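Side-chain contacts in putative amidohydrolase/peptidase (Burkholderia cenocepacia, PDB 4WJB), which probably acts as a zinc-dependent M20-family hydrolase of non-peptide carbon-nitrogen bonds, perhaps those of N-carbamoyl-amino acids: residues C347-T350 with V351-A354; H203-G207 with A208-R212; G241-M245 with A246-D250; P284-R287 with N288-P291. One frame throughout, in Å; residues are numbered along the deposited sequence.

Contact 1 (C347-T350 with V351-A354); sequences CIDT and VRDA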
loop_
_atom_site.group_PDB
_atom_site.type_symbol
_atom_site.label_atom_id
_atom_site.label_comp_id
_atom_site.label_asym_id
_atom_site.label_seq_id
_atom_site.Cartn_x
_atom_site.Cartn_y
_atom_site.Cartn_z
ATOM N N CYS A 347 27.733 -22.440 -26.835
ATOM C CA CYS A 347 26.745 -21.649 -27.564
ATOM C C CYS A 347 26.976 -20.160 -27.358
ATOM O O CYS A 347 26.881 -19.369 -28.300
ATOM C CB CYS A 347 25.326 -22.021 -27.137
ATOM S SG CYS A 347 24.795 -23.628 -27.745
ATOM N N ILE A 348 27.279 -19.793 -26.117
ATOM C CA ILE A 348 27.577 -18.415 -25.757
ATOM C C ILE A 348 28.782 -17.897 -26.525
ATOM O O ILE A 348 28.721 -16.835 -27.144
ATOM C CB ILE A 348 27.846 -18.280 -24.247
ATOM C CG1 ILE A 348 26.573 -18.573 -23.449
ATOM C CG2 ILE A 348 28.398 -16.906 -23.928
ATOM C CD1 ILE A 348 26.810 -18.708 -21.952
ATOM N N ASP A 349 29.874 -18.656 -26.484
ATOM C CA ASP A 349 31.084 -18.304 -27.223
ATOM C C ASP A 349 30.838 -18.236 -28.726
ATOM O O ASP A 349 31.384 -17.373 -29.412
ATOM C CB ASP A 349 32.209 -19.302 -26.926
ATOM C CG ASP A 349 32.656 -19.256 -25.476
ATOM O OD1 ASP A 349 32.164 -18.381 -24.730
ATOM O OD2 ASP A 349 33.504 -20.084 -25.086
ATOM N N THR A 350 30.015 -19.143 -29.237
ATOM C CA THR A 350 29.697 -19.155 -30.663
ATOM C C THR A 350 28.993 -17.862 -31.064
ATOM O O THR A 350 29.309 -17.260 -32.093
ATOM C CB THR A 350 28.817 -20.363 -31.032
ATOM O OG1 THR A 350 29.548 -21.571 -30.780
ATOM C CG2 THR A 350 28.415 -20.314 -32.498
ATOM N N VAL A 351 28.052 -17.429 -30.231
ATOM C CA VAL A 351 27.336 -16.178 -30.455
ATOM C C VAL A 351 28.282 -14.976 -30.415
ATOM O O VAL A 351 28.273 -14.137 -31.320
ATOM C CB VAL A 351 26.217 -15.978 -29.405
ATOM C CG1 VAL A 351 25.688 -14.546 -29.443
ATOM C CG2 VAL A 351 25.095 -16.980 -29.626
ATOM N N ARG A 352 29.100 -14.901 -29.369
ATOM C CA ARG A 352 30.036 -13.792 -29.228
ATOM C C ARG A 352 31.013 -13.752 -30.401
ATOM O O ARG A 352 31.270 -12.691 -30.969
ATOM C CB ARG A 352 30.802 -13.888 -27.908
ATOM C CG ARG A 352 31.648 -12.663 -27.617
ATOM C CD ARG A 352 32.440 -12.804 -26.323
ATOM N NE ARG A 352 31.584 -12.962 -25.151
ATOM C CZ ARG A 352 31.401 -14.111 -24.509
ATOM N NH1 ARG A 352 32.014 -15.212 -24.926
ATOM N NH2 ARG A 352 30.607 -14.161 -23.448
ATOM N N ASP A 353 31.549 -14.911 -30.765
ATOM C CA ASP A 353 32.477 -14.993 -31.887
ATOM C C ASP A 353 31.816 -14.530 -33.178
ATOM O O ASP A 353 32.444 -13.871 -34.000
ATOM C CB ASP A 353 33.009 -16.419 -32.048
ATOM C CG ASP A 353 33.921 -16.834 -30.905
ATOM O OD1 ASP A 353 34.362 -15.947 -30.140
ATOM O OD2 ASP A 353 34.200 -18.044 -30.772
ATOM N N ALA A 354 30.541 -14.867 -33.350
ATOM C CA ALA A 354 29.808 -14.450 -34.539
ATOM C C ALA A 354 29.707 -12.926 -34.612
ATOM O O ALA A 354 30.055 -12.326 -35.631
ATOM C CB ALA A 354 28.421 -15.082 -34.563
#
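Asp349 and Arg352, one helical turn apart, form the salt bridge of this stretch: Asp349 OD1 lies 3.2 Å from Arg352 NH1. The two side chains run alongside each other and point the same way, yet their flat ends do not share a plane, the carboxylate and guanidinium being turned 56° apart. The oxygen sits at the guanidinium edge, close to its plane, whereas NH1 reaches OD1 from above the carboxylate plane; NH1 alone bonds to OD1, with a bent N-H...O angle of 141°. Arg352 leaves the backbone with CG anti to N (chi1 -172°) and kinks at chi3, which swings its head back over the preceding turn. There NH2 passes 3.6 Å from Ile348 CG2, a van der Waals contact of the methyl with the guanidinium, and also makes a salt bridge to Asp364, so the guanidinium is shared between two carboxylates.

Four successive i to i+4 backbone bonds carry the helix, from Val351 N to Cys347 O through Ala354 N to Thr350 O; the shortest, Asp353 N to Asp349 O, measures 2.8 Å. Thr350 turns its hydroxyl back to the carbonyl of Arg346, satisfying OG1 within the helix. Among the apolar groups, Val351 CG2 rests 3.3 Å from Cys347 O and Ala354 CB 3.4 Å from Thr350 O.

All of this belongs to helix 345-357. Cys347, Thr350 and Val351 pack on Tyr200 of strand 198-204, Thr350 and Ala354 meet helix 403-421, and Ile348, Val351 and Arg352 touch Val219 of strand 217-234.

Contact 2 (H203-G207 with A208-R212); sequences HIEQG and AILER. With ZN (zinc ion), chain E.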
loop_
_atom_site.group_PDB
_atom_site.type_symbol
_atom_site.label_atom_id
_atom_site.label_comp_id
_atom_site.label_asym_id
_atom_site.label_seq_id
_atom_site.Cartn_x
_atom_site.Cartn_y
_atom_site.Cartn_z
ATOM N N HIS A 203 15.986 -13.041 -30.099
ATOM C CA HIS A 203 14.857 -12.364 -29.455
ATOM C C HIS A 203 15.220 -10.913 -29.130
ATOM O O HIS A 203 16.381 -10.597 -28.861
ATOM C CB HIS A 203 14.444 -13.119 -28.171
ATOM C CG HIS A 203 13.012 -12.914 -27.752
ATOM N ND1 HIS A 203 12.566 -11.754 -27.150
ATOM C CD2 HIS A 203 11.937 -13.740 -27.807
ATOM C CE1 HIS A 203 11.278 -11.866 -26.876
ATOM N NE2 HIS A 203 10.869 -13.062 -27.263
ATOM N N ILE A 204 14.235 -10.024 -29.166
ATOM C CA ILE A 204 14.464 -8.658 -28.719
ATOM C C ILE A 204 14.711 -8.674 -27.214
ATOM O O ILE A 204 14.241 -9.576 -26.510
ATOM C CB ILE A 204 13.282 -7.736 -29.047
ATOM C CG1 ILE A 204 12.036 -8.178 -28.279
ATOM C CG2 ILE A 204 13.020 -7.726 -30.548
ATOM C CD1 ILE A 204 10.909 -7.169 -28.311
ATOM N N GLU A 205 15.448 -7.685 -26.722
ATOM C CA GLU A 205 15.837 -7.668 -25.314
ATOM C C GLU A 205 14.647 -7.580 -24.354
ATOM O O GLU A 205 14.656 -8.229 -23.305
ATOM C CB GLU A 205 16.793 -6.505 -25.021
ATOM C CG GLU A 205 17.183 -6.435 -23.543
ATOM C CD GLU A 205 17.929 -5.170 -23.167
ATOM O OE1 GLU A 205 18.563 -4.549 -24.049
ATOM O OE2 GLU A 205 17.880 -4.805 -21.976
ATOM N N GLN A 206 13.641 -6.786 -24.725
ATOM C CA GLN A 206 12.514 -6.443 -23.844
ATOM C C GLN A 206 13.014 -5.626 -22.654
ATOM O O GLN A 206 12.456 -5.674 -21.551
ATOM C CB GLN A 206 11.759 -7.692 -23.365
ATOM C CG GLN A 206 11.216 -8.576 -24.491
ATOM C CD GLN A 206 10.409 -9.760 -23.973
ATOM O OE1 GLN A 206 10.878 -10.517 -23.121
ATOM N NE2 GLN A 206 9.186 -9.923 -24.484
ATOM N N GLY A 207 14.075 -4.866 -22.903
ATOM C CA GLY A 207 14.688 -4.013 -21.902
ATOM C C GLY A 207 15.561 -3.004 -22.619
ATOM O O GLY A 207 15.744 -3.098 -23.834
ATOM N N ALA A 208 16.106 -2.051 -21.870
ATOM C CA ALA A 208 16.808 -0.909 -22.451
ATOM C C ALA A 208 18.325 -0.974 -22.273
ATOM O O ALA A 208 19.021 0.013 -22.504
ATOM C CB ALA A 208 16.274 0.387 -21.839
ATOM N N ILE A 209 18.840 -2.125 -21.859
ATOM C CA ILE A 209 20.271 -2.243 -21.584
ATOM C C ILE A 209 21.115 -2.092 -22.854
ATOM O O ILE A 209 22.084 -1.331 -22.877
ATOM C CB ILE A 209 20.597 -3.586 -20.902
ATOM C CG1 ILE A 209 19.980 -3.617 -19.498
ATOM C CG2 ILE A 209 22.105 -3.814 -20.849
ATOM C CD1 ILE A 209 20.239 -4.892 -18.731
ATOM N N LEU A 210 20.738 -2.806 -23.908
ATOM C CA LEU A 210 21.481 -2.740 -25.164
ATOM C C LEU A 210 21.350 -1.359 -25.784
ATOM O O LEU A 210 22.341 -0.768 -26.220
ATOM C CB LEU A 210 20.998 -3.815 -26.145
ATOM C CG LEU A 210 21.330 -5.256 -25.757
ATOM C CD1 LEU A 210 20.839 -6.242 -26.817
ATOM C CD2 LEU A 210 22.831 -5.408 -25.530
ATOM N N GLU A 211 20.126 -0.838 -25.798
ATOM C CA GLU A 211 19.852 0.451 -26.421
ATOM C C GLU A 211 20.636 1.575 -25.760
ATOM O O GLU A 211 21.214 2.419 -26.441
ATOM C CB GLU A 211 18.358 0.766 -26.371
ATOM C CG GLU A 211 17.971 2.031 -27.116
ATOM C CD GLU A 211 16.590 2.529 -26.737
ATOM O OE1 GLU A 211 16.172 2.291 -25.583
ATOM O OE2 GLU A 211 15.925 3.158 -27.588
ATOM N N ARG A 212 20.667 1.580 -24.434
ATOM C CA ARG A 212 21.326 2.661 -23.708
ATOM C C ARG A 212 22.844 2.513 -23.717
ATOM O O ARG A 212 23.569 3.496 -23.600
ATOM C CB ARG A 212 20.820 2.727 -22.266
ATOM C CG ARG A 212 19.364 3.123 -22.151
ATOM C CD ARG A 212 18.987 3.422 -20.714
ATOM N NE ARG A 212 17.570 3.733 -20.588
ATOM C CZ ARG A 212 17.010 4.193 -19.474
ATOM N NH1 ARG A 212 17.751 4.407 -18.396
ATOM N NH2 ARG A 212 15.710 4.451 -19.442
HETATM ZN ZN ZN E . 8.898 -13.622 -26.592
HETATM O O HOH W 1 17.706 -2.562 -25.419
HETATM O O HOH W 2 9.818 -15.212 -25.556
#
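Strand 198-204 ends at Ile204, and the chain turns through Glu205, Gln206 and Gly207 to reach Ala208, the N-cap residue of helix 209-213. Gln206 has a positive phi (65°), and Gly207 is nearly extended, which brings the first turn of the helix round to face the Glu205 side chain. Arg212 N closes that turn on Ala208 O.

Glu205 spans the turn. Its chain is extended, with CG anti to the backbone N (chi1 178°), and the carboxylate meets the amides at the helix start with both oxygens: OE1 takes Leu210 N at 2.8 Å in a nearly straight bond, and OE2 takes Ile209 N, also at 2.8 Å, through its syn lone pair. A water adds a third link, giving hydrogen bonds to Glu205 OE1 and Gly207 O and accepting one from Glu211 N. The buried carboxylate is thus held against rotation, and the helix N-terminus would be expected to favour its charged form. Ile209 CB and Leu210 CB crowd in at OE2 and OE1.

At the other end, His203 NE2 binds zinc at 2.2 Å, with His96, Asp107 and a water completing the site. Its ND1 gives a hydrogen bond of 2.8 Å to Ile204 O, in the ring plane and on a carbonyl lone pair, which fixes the ring's rotation. This joins a helix start whose first amides are held by the Glu205 carboxylate to a metal-binding strand end, part of the zinc site of an M20-family hydrolase.

Contact 3 (G241-M245 with A246-D250); sequences GTTPM and AFRRD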
loop_
_atom_site.group_PDB
_atom_site.type_symbol
_atom_site.label_atom_id
_atom_site.label_comp_id
_atom_site.label_asym_id
_atom_site.label_seq_id
_atom_site.Cartn_x
_atom_site.Cartn_y
_atom_site.Cartn_z
ATOM N N GLY A 241 -2.903 11.156 17.130
ATOM C CA GLY A 241 -2.861 12.327 17.987
ATOM C C GLY A 241 -2.581 12.032 19.451
ATOM O O GLY A 241 -1.890 12.796 20.126
ATOM N N THR A 242 -3.117 10.922 19.946
ATOM C CA THR A 242 -3.022 10.597 21.365
ATOM C C THR A 242 -1.836 9.694 21.695
ATOM O O THR A 242 -1.581 9.407 22.864
ATOM C CB THR A 242 -4.306 9.909 21.861
ATOM O OG1 THR A 242 -4.555 8.743 21.067
ATOM C CG2 THR A 242 -5.497 10.854 21.756
ATOM N N THR A 243 -1.114 9.250 20.669
ATOM C CA THR A 243 -0.009 8.315 20.866
ATOM C C THR A 243 1.354 8.939 20.566
ATOM O O THR A 243 1.709 9.129 19.401
ATOM C CB THR A 243 -0.164 7.061 19.977
ATOM O OG1 THR A 243 -1.493 6.537 20.097
ATOM C CG2 THR A 243 0.838 5.997 20.389
ATOM N N PRO A 244 2.126 9.252 21.618
ATOM C CA PRO A 244 3.490 9.767 21.449
ATOM C C PRO A 244 4.368 8.797 20.665
ATOM O O PRO A 244 4.161 7.586 20.750
ATOM C CB PRO A 244 3.996 9.910 22.886
ATOM C CG PRO A 244 2.756 10.046 23.711
ATOM C CD PRO A 244 1.734 9.180 23.035
ATOM N N MET A 245 5.333 9.333 19.923
ATOM C CA MET A 245 6.227 8.531 19.096
ATOM C C MET A 245 6.841 7.367 19.873
ATOM O O MET A 245 6.903 6.244 19.379
ATOM C CB MET A 245 7.330 9.419 18.516
ATOM C CG MET A 245 6.812 10.669 17.823
ATOM S SD MET A 245 5.775 10.295 16.392
ATOM C CE MET A 245 6.969 9.574 15.251
ATOM N N ALA A 246 7.262 7.635 21.104
ATOM C CA ALA A 246 7.934 6.633 21.927
ATOM C C ALA A 246 7.058 5.423 22.265
ATOM O O ALA A 246 7.573 4.380 22.663
ATOM C CB ALA A 246 8.442 7.274 23.211
ATOM N N PHE A 247 5.742 5.556 22.109
ATOM C CA PHE A 247 4.821 4.463 22.427
ATOM C C PHE A 247 4.456 3.634 21.195
ATOM O O PHE A 247 3.808 2.593 21.309
ATOM C CB PHE A 247 3.528 4.999 23.055
ATOM C CG PHE A 247 3.718 5.691 24.378
ATOM C CD1 PHE A 247 4.935 5.656 25.039
ATOM C CD2 PHE A 247 2.661 6.372 24.968
ATOM C CE1 PHE A 247 5.100 6.299 26.259
ATOM C CE2 PHE A 247 2.819 7.016 26.184
ATOM C CZ PHE A 247 4.040 6.978 26.832
ATOM N N ARG A 248 4.868 4.100 20.022
ATOM C CA ARG A 248 4.354 3.566 18.764
ATOM C C ARG A 248 4.995 2.260 18.299
ATOM O O ARG A 248 6.194 2.033 18.477
ATOM C CB ARG A 248 4.508 4.615 17.663
ATOM C CG ARG A 248 3.741 5.896 17.938
ATOM C CD ARG A 248 3.750 6.804 16.732
ATOM N NE ARG A 248 2.889 7.966 16.924
ATOM C CZ ARG A 248 2.554 8.801 15.946
ATOM N NH1 ARG A 248 3.004 8.593 14.715
ATOM N NH2 ARG A 248 1.764 9.833 16.192
ATOM N N ARG A 249 4.164 1.410 17.704
ATOM C CA ARG A 249 4.606 0.210 17.013
ATOM C C ARG A 249 4.111 0.299 15.575
ATOM O O ARG A 249 3.187 -0.409 15.173
ATOM C CB ARG A 249 4.079 -1.055 17.695
ATOM C CG ARG A 249 4.625 -1.282 19.099
ATOM C CD ARG A 249 6.133 -1.462 19.074
ATOM N NE ARG A 249 6.677 -1.800 20.387
ATOM C CZ ARG A 249 7.131 -0.909 21.262
ATOM N NH1 ARG A 249 7.107 0.386 20.973
ATOM N NH2 ARG A 249 7.610 -1.313 22.429
ATOM N N ASP A 250 4.723 1.200 14.813
ATOM C CA ASP A 250 4.275 1.513 13.462
ATOM C C ASP A 250 4.781 0.483 12.458
ATOM O O ASP A 250 5.970 0.438 12.146
ATOM C CB ASP A 250 4.741 2.920 13.070
ATOM C CG ASP A 250 4.044 3.452 11.827
ATOM O OD1 ASP A 250 3.800 2.666 10.881
ATOM O OD2 ASP A 250 3.766 4.670 11.787
#
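Arg248 reaches back to the carbonyl of Thr243 and holds it side-on with two nitrogens: NE lies 3.0 Å and NH2 3.3 Å from Thr243 O, which sits at the edge of the guanidinium and in its plane. An extended chain from CG to NE carries the group that far. NH1 continues outward to Thr276 OG1 of the second subunit, so one guanidinium ties the loop together and joins it to its partner.

Two backbone bonds close the short 3-10 turn beneath, Phe247 N to Pro244 O at 2.9 Å and Arg248 N to Met245 O at 3.0 Å. Met245, bent at chi2 and chi3 (-62° and -68°), brings its sulfur over the guanidinium centre, SD standing 3.5 Å above the plane. Thr243 CG2 packs against Arg248 CG at 3.8 Å and against Phe247 CB. Pro244 CB lies over one face of the Phe247 ring, while the closest approach of the two side chains is Pro244 CD to Phe247 CD2, 3.5 Å.

The loop runs from strand 238-239 to helix 251-268, which Asp250 N-caps. Arg248 and Asp250 rest on Val290 of strand 289-302, while Phe247 makes a cation-pi contact with Arg212 of the second subunit.

Contact 4 (P284-R287 with N288-P291); sequences PNSR and NTVP. With EDO (1,2-ethanediol), chain H.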
loop_
_atom_site.group_PDB
_atom_site.type_symbol
_atom_site.label_atom_id
_atom_site.label_comp_id
_atom_site.label_asym_id
_atom_site.label_seq_id
_atom_site.Cartn_x
_atom_site.Cartn_y
_atom_site.Cartn_z
ATOM N N PRO A 284 -4.736 -0.363 9.366
ATOM C CA PRO A 284 -5.999 -0.221 8.630
ATOM C C PRO A 284 -5.919 0.756 7.460
ATOM O O PRO A 284 -6.904 0.912 6.738
ATOM C CB PRO A 284 -6.959 0.298 9.700
ATOM C CG PRO A 284 -6.087 1.109 10.591
ATOM C CD PRO A 284 -4.743 0.416 10.618
ATOM N N ASN A 285 -4.760 1.392 7.290
ATOM C CA ASN A 285 -4.495 2.301 6.173
ATOM C C ASN A 285 -5.373 3.555 6.233
ATOM O O ASN A 285 -5.837 4.047 5.210
ATOM C CB ASN A 285 -4.687 1.575 4.827
ATOM C CG ASN A 285 -3.800 2.136 3.719
ATOM O OD1 ASN A 285 -2.656 2.528 3.956
ATOM N ND2 ASN A 285 -4.330 2.175 2.500
ATOM N N SER A 286 -5.594 4.071 7.439
ATOM C CA SER A 286 -6.303 5.339 7.599
ATOM C C SER A 286 -5.308 6.423 8.005
ATOM O O SER A 286 -4.390 6.177 8.787
ATOM C CB SER A 286 -7.435 5.217 8.622
ATOM O OG SER A 286 -6.995 4.576 9.800
ATOM N N ARG A 287 -5.510 7.619 7.459
ATOM C CA ARG A 287 -4.548 8.711 7.566
ATOM C C ARG A 287 -4.254 9.142 9.004
ATOM O O ARG A 287 -3.134 9.548 9.318
ATOM C CB ARG A 287 -5.048 9.911 6.758
ATOM C CG ARG A 287 -6.455 10.356 7.122
ATOM C CD ARG A 287 -7.027 11.312 6.089
ATOM N NE ARG A 287 -8.341 11.814 6.481
ATOM C CZ ARG A 287 -9.092 12.609 5.725
ATOM N NH1 ARG A 287 -8.664 12.989 4.528
ATOM N NH2 ARG A 287 -10.273 13.019 6.163
ATOM N N ASN A 288 -5.253 9.051 9.874
ATOM C CA ASN A 288 -5.114 9.549 11.242
ATOM C C ASN A 288 -4.725 8.477 12.258
ATOM O O ASN A 288 -4.797 8.709 13.462
ATOM C CB ASN A 288 -6.406 10.240 11.690
ATOM C CG ASN A 288 -7.588 9.288 11.769
ATOM O OD1 ASN A 288 -7.635 8.273 11.073
ATOM N ND2 ASN A 288 -8.563 9.626 12.610
ATOM N N THR A 289 -4.319 7.301 11.786
ATOM C CA THR A 289 -3.904 6.250 12.710
ATOM C C THR A 289 -2.525 5.692 12.383
ATOM O O THR A 289 -2.118 5.639 11.224
ATOM C CB THR A 289 -4.909 5.076 12.739
ATOM O OG1 THR A 289 -4.685 4.221 11.615
ATOM C CG2 THR A 289 -6.341 5.580 12.718
ATOM N N VAL A 290 -1.810 5.284 13.424
ATOM C CA VAL A 290 -0.558 4.563 13.273
ATOM C C VAL A 290 -0.859 3.156 12.775
ATOM O O VAL A 290 -1.581 2.414 13.441
ATOM C CB VAL A 290 0.211 4.486 14.604
ATOM C CG1 VAL A 290 1.490 3.679 14.433
ATOM C CG2 VAL A 290 0.497 5.888 15.144
ATOM N N PRO A 291 -0.323 2.788 11.595
ATOM C CA PRO A 291 -0.576 1.469 10.999
ATOM C C PRO A 291 -0.092 0.326 11.884
ATOM O O PRO A 291 1.078 0.301 12.265
ATOM C CB PRO A 291 0.224 1.510 9.688
ATOM C CG PRO A 291 0.396 2.958 9.388
ATOM C CD PRO A 291 0.519 3.630 10.726
HETATM C C1 EDO H . -9.194 13.367 14.936
HETATM O O1 EDO H . -8.338 12.384 14.339
HETATM C C2 EDO H . -8.766 13.591 16.382
HETATM O O2 EDO H . -9.286 14.836 16.865
HETATM O O HOH W 3 -3.238 3.038 9.210
#
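Ser286 and Thr289 face each other across a tight turn and meet through their hydroxyls: Ser286 OG and Thr289 OG1 lie 3.0 Å apart and are hydrogen-bonded, with either able to donate. Each oxygen sits between its own backbone N and carbonyl carbon (chi1 48° for Ser286, 80° for Thr289), and these similar torsions turn the two groups to one another. The threonine methyl comes along with its hydroxyl, CG2 lying 3.2 Å from Ser286 OG.

Thr289 OG1 is also engaged on other sides. A water 3.0 Å away bridges it to Ser286 N, from which it accepts a hydrogen bond, and the Pro284 ring slants across the threonine, its CG 3.6 Å from OG1. Pro284 follows a cis peptide bond, and its CD approaches Pro291 CA at 4.3 Å where the two arms of the turn draw together. Between them and the turn, Asn285 OD1 bonds Ile280 N of the second subunit.

Asn288, at the outer corner, points its amide in two directions: OD1 stands 3.9 Å from Ser286 CB, while ND2 gives a straight hydrogen bond of 178° to O1 of a 1,2-ethanediol, probably from the crystallisation liquor; the same diol is held by His239 and by Arg301 of the second subunit.

In the backbone, Thr289 N binds Ser286 O at 3.2 Å, with the donor above the carbonyl plane. That bond closes a type I beta turn from Ser286 to Thr289 in the connection between antiparallel strands 274-283 and 289-302, a beta hairpin in the M20 dimerisation region.

How the contacts relate
Along the chain the order is contact 2, contact 3, contact 4, contact 1. Contacts 1 and 2 lie in the zinc-binding part of the molecule, centres about 18 Å apart with no touch; strand 198-204 holds His203 of contact 2 and packs against the helix of contact 1. Contacts 3 and 4 belong to the M20 dimerisation region, centres about 12 Å apart, and do touch: Asp250 packs on Val290 and Pro291, Arg248 on Val290. Contacts 2 and 3 are about 48 Å apart between centres within one chain, yet Phe247 meets Arg212 of the other subunit, so dimer formation brings the remote loop next to the short helix 209-213 that follows the zinc ligand His203.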